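Local coordinates for ABC transporter, periplasmic substrate-binding protein (Thermotoga maritima, PDB 2HPG) that probably binds a small solute in the periplasm and hands it to the membrane components of a tripartite ATP-independent (TRAP) transporter, at residues T72-L77 / I228-V233; K148-P153 / E292-K297. All coordinates share one frame; numbering follows the deposited sequence.

Interaction 1 of 2, residues T72-L77 / I228-V233; sequences TDSARL and INFEIV
Thr72 O is gripped by two N-H groups of the opposing strand: Phe230 N donates to Thr72 O at 2.9 Å and Asn229 ND2 to the same Thr72 O at 3.0 Å. The two donors come from opposite faces of the carbonyl plane, and the oxygen lies within the amide plane of Asn229, the N-H pointing almost straight at it (169°). In return Thr72 N donates to Phe230 O at 2.8 Å, closing an antiparallel hydrogen-bonded pair. On the face of the sheet that carries Thr72 and Phe230, Leu77 CD1 packs obliquely against Phe230 CD1 at 3.6 Å, while Thr72 CG2 touches Ile232 CD1 at 3.9 Å. A water accepts from Ser74 N. Asp73 is the N-cap of the short helix 74-77: chi1 of 61° sets its CG between backbone N and carbonyl carbon, and OD1 accepts from Arg76 N at 2.9 Å. Asn229 OD1 accepts from Tyr23 OH and Gln139 NE2, which fixes the amide's rotation; an alanine here would probably leave Thr72 O with one donor fewer and those two groups without their acceptor. Strand 218-234 runs between strands 68-73 and 130-146, with Phe135 of the latter meeting the Phe230 ring and Ile59 and Ile62 of helix 58-64 packing on Ile232.

Interaction 2 of 2, residues K148-P153 / E292-K297; sequences KPIRKP and EAFMEK
The Phe294 ring takes Pro153 on one face: CD of the proline stands 3.8 Å from the centroid of the Phe294 ring and 13° off its normal, a CH-pi contact directly over the centre. At the edge, near the ring plane, Arg151 O approaches Phe294 CE2 at 3.8 Å. The peptide link ahead of the proline meets the tip of the ring obliquely, with Lys152 C 3.3 Å from Phe294 CZ. Ile150 contributes a methyl group, CG2, which touches Phe294 CZ at 3.8 Å, the two side chains crossing at about a right angle. Chi1 of -79° sets Phe294 CG anti to its own carbonyl carbon, and the far end of the ring, CZ, meets the Lys152-Pro153 peptide.

The proline also meets the helix on two neighbouring turns. Its CD touches Ala293 CB at 3.8 Å, and its CG lies 3.8 Å from Lys297 CG, against the aliphatic part of the lysine. No hydrogen bond joins the two segments, so the contact rests on apolar and CH-pi packing.

Polar bonds to nearby residues hold the loop: Asp155 OD2 accepts from both Arg151 N and Lys152 N, and Ser220 OG is bonded to Ile150 N. Phe294 is also touched by Tyr91 and Ile289 of loops and by Thr222 of strand 218-234. The result is an aromatic-proline contact that fastens the loop between strands 130-146 and 160-162 to the first turns of helix 291-305, away from the centre of this family 7 solute-binding fold.

Overall arrangement
Interactions 1 and 2 lie far apart in the fold: about 27 Å between centres and about 15 Å between nearest atoms. The centre of interaction 1 lies about 7 Å from the centre of the chain, and the contact is almost wholly buried, whereas that of interaction 2 lies about 22 Å out and the contact is only partly buried. Two long strands connect them. Strand 218-234 supplies one segment of interaction 1 and, through Thr222 and Ser220, borders interaction 2; its antiparallel neighbour 130-146 flanks the first and leads into the loop of the second. The segments alternate along the chain, so neither contact is nested within the other. Interaction 1 also adjoins helix 167-176, whose Trp169 touches Asp73 and Ala75.

Interaction 1 of 2, residues T72-L77 / I228-V233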
ATOM      1  N   THR A  72       0.643   1.628   7.400  1.00 17.76           N
ATOM      2  CA  THR A  72       1.185   0.285   7.150  1.00 17.65           C
ATOM      3  C   THR A  72       0.409  -0.367   5.988  1.00 18.05           C
ATOM      4  O   THR A  72      -0.121   0.340   5.140  1.00 16.81           O
ATOM      5  CB  THR A  72       1.154  -0.547   8.446  1.00 17.46           C
ATOM      6  OG1 THR A  72       1.798  -1.808   8.237  1.00 17.88           O
ATOM      7  CG2 THR A  72      -0.258  -0.755   8.923  1.00 16.60           C
ATOM      8  N   ASP A  73       0.357  -1.702   5.923  1.00 18.59           N
ATOM      9  CA  ASP A  73      -0.426  -2.375   4.883  1.00 18.97           C
ATOM     10  C   ASP A  73      -0.937  -3.746   5.338  1.00 19.39           C
ATOM     11  O   ASP A  73      -0.612  -4.188   6.442  1.00 18.81           O
ATOM     12  CB  ASP A  73       0.392  -2.481   3.608  1.00 19.29           C
ATOM     13  CG  ASP A  73       1.653  -3.286   3.788  1.00 20.32           C
ATOM     14  OD1 ASP A  73       1.675  -4.245   4.594  1.00 20.74           O
ATOM     15  OD2 ASP A  73       2.623  -2.967   3.087  1.00 22.38           O
ATOM     16  N   SER A  74      -1.754  -4.397   4.504  1.00 19.88           N
ATOM     17  CA  SER A  74      -2.365  -5.686   4.870  1.00 19.97           C
ATOM     18  C   SER A  74      -1.365  -6.840   4.808  1.00 21.07           C
ATOM     19  O   SER A  74      -1.613  -7.915   5.340  1.00 21.30           O
ATOM     20  CB  SER A  74      -3.609  -5.990   4.025  1.00 20.64           C
ATOM     21  OG  SER A  74      -3.299  -6.185   2.654  1.00 19.28           O
ATOM     22  N   ALA A  75      -0.217  -6.625   4.179  1.00 22.03           N
ATOM     23  CA  ALA A  75       0.844  -7.603   4.218  1.00 23.25           C
ATOM     24  C   ALA A  75       1.411  -7.674   5.643  1.00 24.10           C
ATOM     25  O   ALA A  75       1.887  -8.721   6.077  1.00 24.62           O
ATOM     26  CB  ALA A  75       1.933  -7.265   3.201  1.00 22.65           C
ATOM     27  N   ARG A  76       1.363  -6.550   6.356  1.00 24.81           N
ATOM     28  CA  ARG A  76       1.737  -6.506   7.773  1.00 25.02           C
ATOM     29  C   ARG A  76       0.580  -6.991   8.655  1.00 24.98           C
ATOM     30  O   ARG A  76       0.727  -7.938   9.425  1.00 24.97           O
ATOM     31  CB  ARG A  76       2.165  -5.075   8.148  1.00 25.42           C
ATOM     32  CG  ARG A  76       2.280  -4.769   9.647  1.00 27.83           C
ATOM     33  CD  ARG A  76       3.634  -5.115  10.202  1.00 34.34           C
ATOM     34  NE  ARG A  76       4.636  -4.122   9.798  1.00 36.69           N
ATOM     35  CZ  ARG A  76       5.823  -3.960  10.383  1.00 38.66           C
ATOM     36  NH1 ARG A  76       6.171  -4.710  11.427  1.00 39.77           N
ATOM     37  NH2 ARG A  76       6.664  -3.026   9.933  1.00 38.29           N
ATOM     38  N   LEU A  77      -0.583  -6.369   8.526  1.00 25.01           N
ATOM     39  CA  LEU A  77      -1.729  -6.746   9.356  1.00 25.19           C
ATOM     40  C   LEU A  77      -2.129  -8.207   9.163  1.00 25.98           C
ATOM     41  O   LEU A  77      -2.668  -8.833  10.067  1.00 25.47           O
ATOM     42  CB  LEU A  77      -2.920  -5.851   9.057  1.00 24.66           C
ATOM     43  CG  LEU A  77      -2.658  -4.372   9.318  1.00 23.55           C
ATOM     44  CD1 LEU A  77      -3.914  -3.559   9.050  1.00 22.06           C
ATOM     45  CD2 LEU A  77      -2.159  -4.178  10.742  1.00 22.14           C
ATOM     46  N   ILE A 228      -2.473  -0.736  -1.355  1.00 17.03           N
ATOM     47  CA  ILE A 228      -3.476  -0.202  -0.464  1.00 17.91           C
ATOM     48  C   ILE A 228      -2.843  -0.103   0.911  1.00 17.48           C
ATOM     49  O   ILE A 228      -2.453  -1.115   1.495  1.00 18.19           O
ATOM     50  CB  ILE A 228      -4.693  -1.142  -0.375  1.00 17.35           C
ATOM     51  CG1 ILE A 228      -5.313  -1.368  -1.762  1.00 19.02           C
ATOM     52  CG2 ILE A 228      -5.738  -0.562   0.582  1.00 18.06           C
ATOM     53  CD1 ILE A 228      -6.232  -2.619  -1.790  1.00 19.16           C
ATOM     54  N   ASN A 229      -2.739   1.106   1.427  1.00 17.35           N
ATOM     55  CA  ASN A 229      -2.200   1.285   2.768  1.00 17.40           C
ATOM     56  C   ASN A 229      -3.307   1.281   3.800  1.00 17.93           C
ATOM     57  O   ASN A 229      -4.435   1.739   3.537  1.00 17.23           O
ATOM     58  CB  ASN A 229      -1.379   2.562   2.862  1.00 17.06           C
ATOM     59  CG  ASN A 229      -0.047   2.457   2.138  1.00 16.48           C
ATOM     60  OD1 ASN A 229       0.170   3.102   1.114  1.00 17.92           O
ATOM     61  ND2 ASN A 229       0.844   1.617   2.660  1.00 15.07           N
ATOM     62  N   PHE A 230      -2.973   0.752   4.977  1.00 17.99           N
ATOM     63  CA  PHE A 230      -3.869   0.743   6.126  1.00 18.32           C
ATOM     64  C   PHE A 230      -3.336   1.688   7.179  1.00 18.54           C
ATOM     65  O   PHE A 230      -2.159   1.671   7.486  1.00 17.61           O
ATOM     66  CB  PHE A 230      -3.963  -0.663   6.696  1.00 18.78           C
ATOM     67  CG  PHE A 230      -4.903  -1.536   5.956  1.00 19.77           C
ATOM     68  CD1 PHE A 230      -6.051  -2.001   6.567  1.00 20.19           C
ATOM     69  CD2 PHE A 230      -4.669  -1.865   4.627  1.00 20.51           C
ATOM     70  CE1 PHE A 230      -6.928  -2.799   5.876  1.00 21.42           C
ATOM     71  CE2 PHE A 230      -5.555  -2.656   3.935  1.00 20.53           C
ATOM     72  CZ  PHE A 230      -6.681  -3.128   4.573  1.00 21.15           C
ATOM     73  N   GLU A 231      -4.211   2.527   7.717  1.00 19.05           N
ATOM     74  CA  GLU A 231      -3.813   3.573   8.645  1.00 19.27           C
ATOM     75  C   GLU A 231      -4.315   3.159  10.017  1.00 19.77           C
ATOM     76  O   GLU A 231      -5.520   3.070  10.235  1.00 19.37           O
ATOM     77  CB  GLU A 231      -4.401   4.915   8.200  1.00 19.86           C
ATOM     78  CG  GLU A 231      -4.153   5.247   6.728  1.00 17.57           C
ATOM     79  CD  GLU A 231      -2.680   5.247   6.358  1.00 17.88           C
ATOM     80  OE1 GLU A 231      -1.902   5.697   7.207  1.00 16.63           O
ATOM     81  OE2 GLU A 231      -2.310   4.798   5.228  1.00 14.82           O
ATOM     82  N   ILE A 232      -3.384   2.840  10.917  1.00 19.32           N
ATOM     83  CA  ILE A 232      -3.736   2.242  12.201  1.00 19.80           C
ATOM     84  C   ILE A 232      -3.355   3.125  13.384  1.00 20.49           C
ATOM     85  O   ILE A 232      -2.423   3.925  13.289  1.00 19.88           O
ATOM     86  CB  ILE A 232      -3.122   0.818  12.367  1.00 19.62           C
ATOM     87  CG1 ILE A 232      -1.586   0.864  12.428  1.00 19.36           C
ATOM     88  CG2 ILE A 232      -3.580  -0.087  11.226  1.00 18.67           C
ATOM     89  CD1 ILE A 232      -0.940  -0.471  12.765  1.00 18.45           C
ATOM     90  N   VAL A 233      -4.127   2.999  14.466  1.00 20.95           N
ATOM     91  CA  VAL A 233      -3.803   3.567  15.780  1.00 21.90           C
ATOM     92  C   VAL A 233      -4.099   2.534  16.873  1.00 22.91           C
ATOM     93  O   VAL A 233      -4.707   1.499  16.608  1.00 23.14           O
ATOM     94  CB  VAL A 233      -4.583   4.875  16.112  1.00 21.86           C
ATOM     95  CG1 VAL A 233      -4.162   6.030  15.206  1.00 22.01           C
ATOM     96  CG2 VAL A 233      -6.116   4.667  16.074  1.00 21.95           C
TER
HETATM   97  O   HOH W   1      -2.313  -3.653   1.625  1.00 15.70           O

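Interaction 2 of 2, residues K148-P153 / E292-K297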
ATOM      1  N   LYS A 148      15.056  -5.980 -19.279  1.00 21.44           N
ATOM      2  CA  LYS A 148      14.508  -6.948 -20.220  1.00 22.16           C
ATOM      3  C   LYS A 148      13.008  -6.701 -20.261  1.00 21.83           C
ATOM      4  O   LYS A 148      12.385  -6.621 -19.207  1.00 22.06           O
ATOM      5  CB  LYS A 148      14.802  -8.357 -19.705  1.00 22.76           C
ATOM      6  CG  LYS A 148      14.169  -9.473 -20.484  1.00 24.36           C
ATOM      7  CD  LYS A 148      14.402 -10.816 -19.779  1.00 24.27           C
ATOM      8  CE  LYS A 148      13.669 -11.925 -20.475  1.00 25.50           C
ATOM      9  NZ  LYS A 148      13.850 -13.222 -19.751  1.00 28.30           N
ATOM     10  N   PRO A 149      12.409  -6.544 -21.460  1.00 22.10           N
ATOM     11  CA  PRO A 149      10.951  -6.348 -21.485  1.00 21.64           C
ATOM     12  C   PRO A 149      10.201  -7.545 -20.901  1.00 21.82           C
ATOM     13  O   PRO A 149      10.612  -8.667 -21.125  1.00 20.99           O
ATOM     14  CB  PRO A 149      10.615  -6.237 -22.969  1.00 22.05           C
ATOM     15  CG  PRO A 149      11.870  -6.252 -23.701  1.00 21.86           C
ATOM     16  CD  PRO A 149      13.006  -6.515 -22.800  1.00 21.88           C
ATOM     17  N   ILE A 150       9.111  -7.287 -20.179  1.00 21.50           N
ATOM     18  CA  ILE A 150       8.304  -8.344 -19.565  1.00 22.08           C
ATOM     19  C   ILE A 150       6.907  -8.258 -20.185  1.00 22.44           C
ATOM     20  O   ILE A 150       6.172  -7.299 -19.959  1.00 22.57           O
ATOM     21  CB  ILE A 150       8.234  -8.188 -18.006  1.00 22.12           C
ATOM     22  CG1 ILE A 150       9.636  -8.167 -17.374  1.00 20.91           C
ATOM     23  CG2 ILE A 150       7.297  -9.251 -17.374  1.00 20.91           C
ATOM     24  CD1 ILE A 150      10.547  -9.361 -17.707  1.00 22.30           C
ATOM     25  N   ARG A 151       6.572  -9.243 -21.016  1.00 23.34           N
ATOM     26  CA  ARG A 151       5.273  -9.307 -21.691  1.00 23.92           C
ATOM     27  C   ARG A 151       4.431 -10.518 -21.308  1.00 23.97           C
ATOM     28  O   ARG A 151       3.219 -10.504 -21.503  1.00 24.45           O
ATOM     29  CB  ARG A 151       5.470  -9.346 -23.201  1.00 24.13           C
ATOM     30  CG  ARG A 151       6.222  -8.150 -23.757  1.00 24.98           C
ATOM     31  CD  ARG A 151       6.206  -8.146 -25.261  1.00 26.06           C
ATOM     32  NE  ARG A 151       6.837  -6.940 -25.788  1.00 27.59           N
ATOM     33  CZ  ARG A 151       8.143  -6.776 -25.966  1.00 28.10           C
ATOM     34  NH1 ARG A 151       9.003  -7.735 -25.669  1.00 29.80           N
ATOM     35  NH2 ARG A 151       8.591  -5.631 -26.457  1.00 29.76           N
ATOM     36  N   LYS A 152       5.087 -11.555 -20.802  1.00 24.15           N
ATOM     37  CA  LYS A 152       4.452 -12.801 -20.353  1.00 24.82           C
ATOM     38  C   LYS A 152       5.243 -13.352 -19.149  1.00 24.71           C
ATOM     39  O   LYS A 152       6.402 -13.005 -18.964  1.00 24.49           O
ATOM     40  CB  LYS A 152       4.474 -13.837 -21.480  1.00 24.80           C
ATOM     41  CG  LYS A 152       5.883 -14.153 -21.958  1.00 25.31           C
ATOM     42  CD  LYS A 152       5.904 -15.060 -23.170  1.00 26.73           C
ATOM     43  CE  LYS A 152       7.276 -15.057 -23.828  1.00 28.45           C
ATOM     44  NZ  LYS A 152       7.608 -16.455 -24.222  1.00 34.69           N
ATOM     45  N   PRO A 153       4.615 -14.203 -18.318  1.00 24.76           N
ATOM     46  CA  PRO A 153       5.289 -14.769 -17.150  1.00 24.87           C
ATOM     47  C   PRO A 153       6.670 -15.363 -17.413  1.00 24.95           C
ATOM     48  O   PRO A 153       7.574 -15.186 -16.617  1.00 24.14           O
ATOM     49  CB  PRO A 153       4.306 -15.851 -16.683  1.00 25.42           C
ATOM     50  CG  PRO A 153       2.993 -15.324 -17.055  1.00 24.56           C
ATOM     51  CD  PRO A 153       3.200 -14.617 -18.378  1.00 24.89           C
ATOM     52  N   GLU A 292      -3.906 -11.466 -18.555  1.00 27.98           N
ATOM     53  CA  GLU A 292      -4.638 -12.682 -18.171  1.00 27.38           C
ATOM     54  C   GLU A 292      -3.691 -13.828 -17.791  1.00 26.78           C
ATOM     55  O   GLU A 292      -3.945 -14.556 -16.832  1.00 27.04           O
ATOM     56  CB  GLU A 292      -5.607 -13.096 -19.300  1.00 28.49           C
ATOM     57  CG  GLU A 292      -6.396 -14.410 -19.076  1.00 29.34           C
ATOM     58  CD  GLU A 292      -7.425 -14.360 -17.942  1.00 33.42           C
ATOM     59  OE1 GLU A 292      -7.706 -13.271 -17.402  1.00 36.37           O
ATOM     60  OE2 GLU A 292      -7.969 -15.432 -17.590  1.00 34.80           O
ATOM     61  N   ALA A 293      -2.594 -13.995 -18.513  1.00 25.99           N
ATOM     62  CA  ALA A 293      -1.621 -15.026 -18.168  1.00 25.68           C
ATOM     63  C   ALA A 293      -1.027 -14.772 -16.767  1.00 25.49           C
ATOM     64  O   ALA A 293      -0.763 -15.718 -16.007  1.00 24.85           O
ATOM     65  CB  ALA A 293      -0.513 -15.083 -19.199  1.00 25.98           C
ATOM     66  N   PHE A 294      -0.827 -13.497 -16.435  1.00 25.24           N
ATOM     67  CA  PHE A 294      -0.268 -13.111 -15.128  1.00 25.41           C
ATOM     68  C   PHE A 294      -1.310 -13.312 -14.030  1.00 25.89           C
ATOM     69  O   PHE A 294      -1.000 -13.844 -12.964  1.00 25.68           O
ATOM     70  CB  PHE A 294       0.234 -11.663 -15.151  1.00 25.08           C
ATOM     71  CG  PHE A 294       1.570 -11.499 -15.811  1.00 24.64           C
ATOM     72  CD1 PHE A 294       2.727 -11.828 -15.145  1.00 24.86           C
ATOM     73  CD2 PHE A 294       1.668 -11.003 -17.104  1.00 25.92           C
ATOM     74  CE1 PHE A 294       3.966 -11.685 -15.755  1.00 25.84           C
ATOM     75  CE2 PHE A 294       2.905 -10.837 -17.714  1.00 24.40           C
ATOM     76  CZ  PHE A 294       4.053 -11.182 -17.040  1.00 25.42           C
HETATM   77  N   MSE A 295      -2.541 -12.904 -14.303  1.00 26.70           N
HETATM   78  CA  MSE A 295      -3.630 -13.114 -13.362  1.00 28.17           C
HETATM   79  C   MSE A 295      -3.792 -14.592 -13.038  1.00 28.27           C
HETATM   80  O   MSE A 295      -4.030 -14.955 -11.884  1.00 27.56           O
HETATM   81  CB  MSE A 295      -4.921 -12.530 -13.905  1.00 28.26           C
HETATM   82  CG  MSE A 295      -4.901 -11.024 -13.921  1.00 29.49           C
HETATM   83 SE   MSE A 295      -6.392 -10.151 -14.748  0.75 31.79          SE
HETATM   84  CE  MSE A 295      -5.510  -8.476 -15.239  1.00 30.83           C
ATOM     85  N   GLU A 296      -3.635 -15.446 -14.051  1.00 28.79           N
ATOM     86  CA  GLU A 296      -3.763 -16.890 -13.867  1.00 29.39           C
ATOM     87  C   GLU A 296      -2.606 -17.439 -13.014  1.00 28.93           C
ATOM     88  O   GLU A 296      -2.819 -18.266 -12.140  1.00 27.95           O
ATOM     89  CB  GLU A 296      -3.899 -17.602 -15.237  1.00 29.73           C
ATOM     90  CG  GLU A 296      -5.251 -17.307 -15.929  1.00 31.54           C
ATOM     91  CD  GLU A 296      -5.359 -17.818 -17.379  1.00 33.52           C
ATOM     92  OE1 GLU A 296      -4.409 -18.475 -17.867  1.00 39.73           O
ATOM     93  OE2 GLU A 296      -6.402 -17.555 -18.048  1.00 38.00           O
ATOM     94  N   LYS A 297      -1.388 -16.964 -13.249  1.00 28.50           N
ATOM     95  CA  LYS A 297      -0.256 -17.331 -12.408  1.00 28.71           C
ATOM     96  C   LYS A 297      -0.433 -16.832 -10.968  1.00 28.36           C
ATOM     97  O   LYS A 297      -0.058 -17.525 -10.038  1.00 28.50           O
ATOM     98  CB  LYS A 297       1.053 -16.773 -12.967  1.00 28.73           C
ATOM     99  CG  LYS A 297       1.543 -17.431 -14.221  1.00 29.82           C
ATOM    100  CD  LYS A 297       2.100 -18.803 -13.951  1.00 31.51           C
ATOM    101  CE  LYS A 297       2.738 -19.374 -15.204  1.00 33.34           C
ATOM    102  NZ  LYS A 297       2.731 -20.872 -15.218  1.00 35.15           N
TER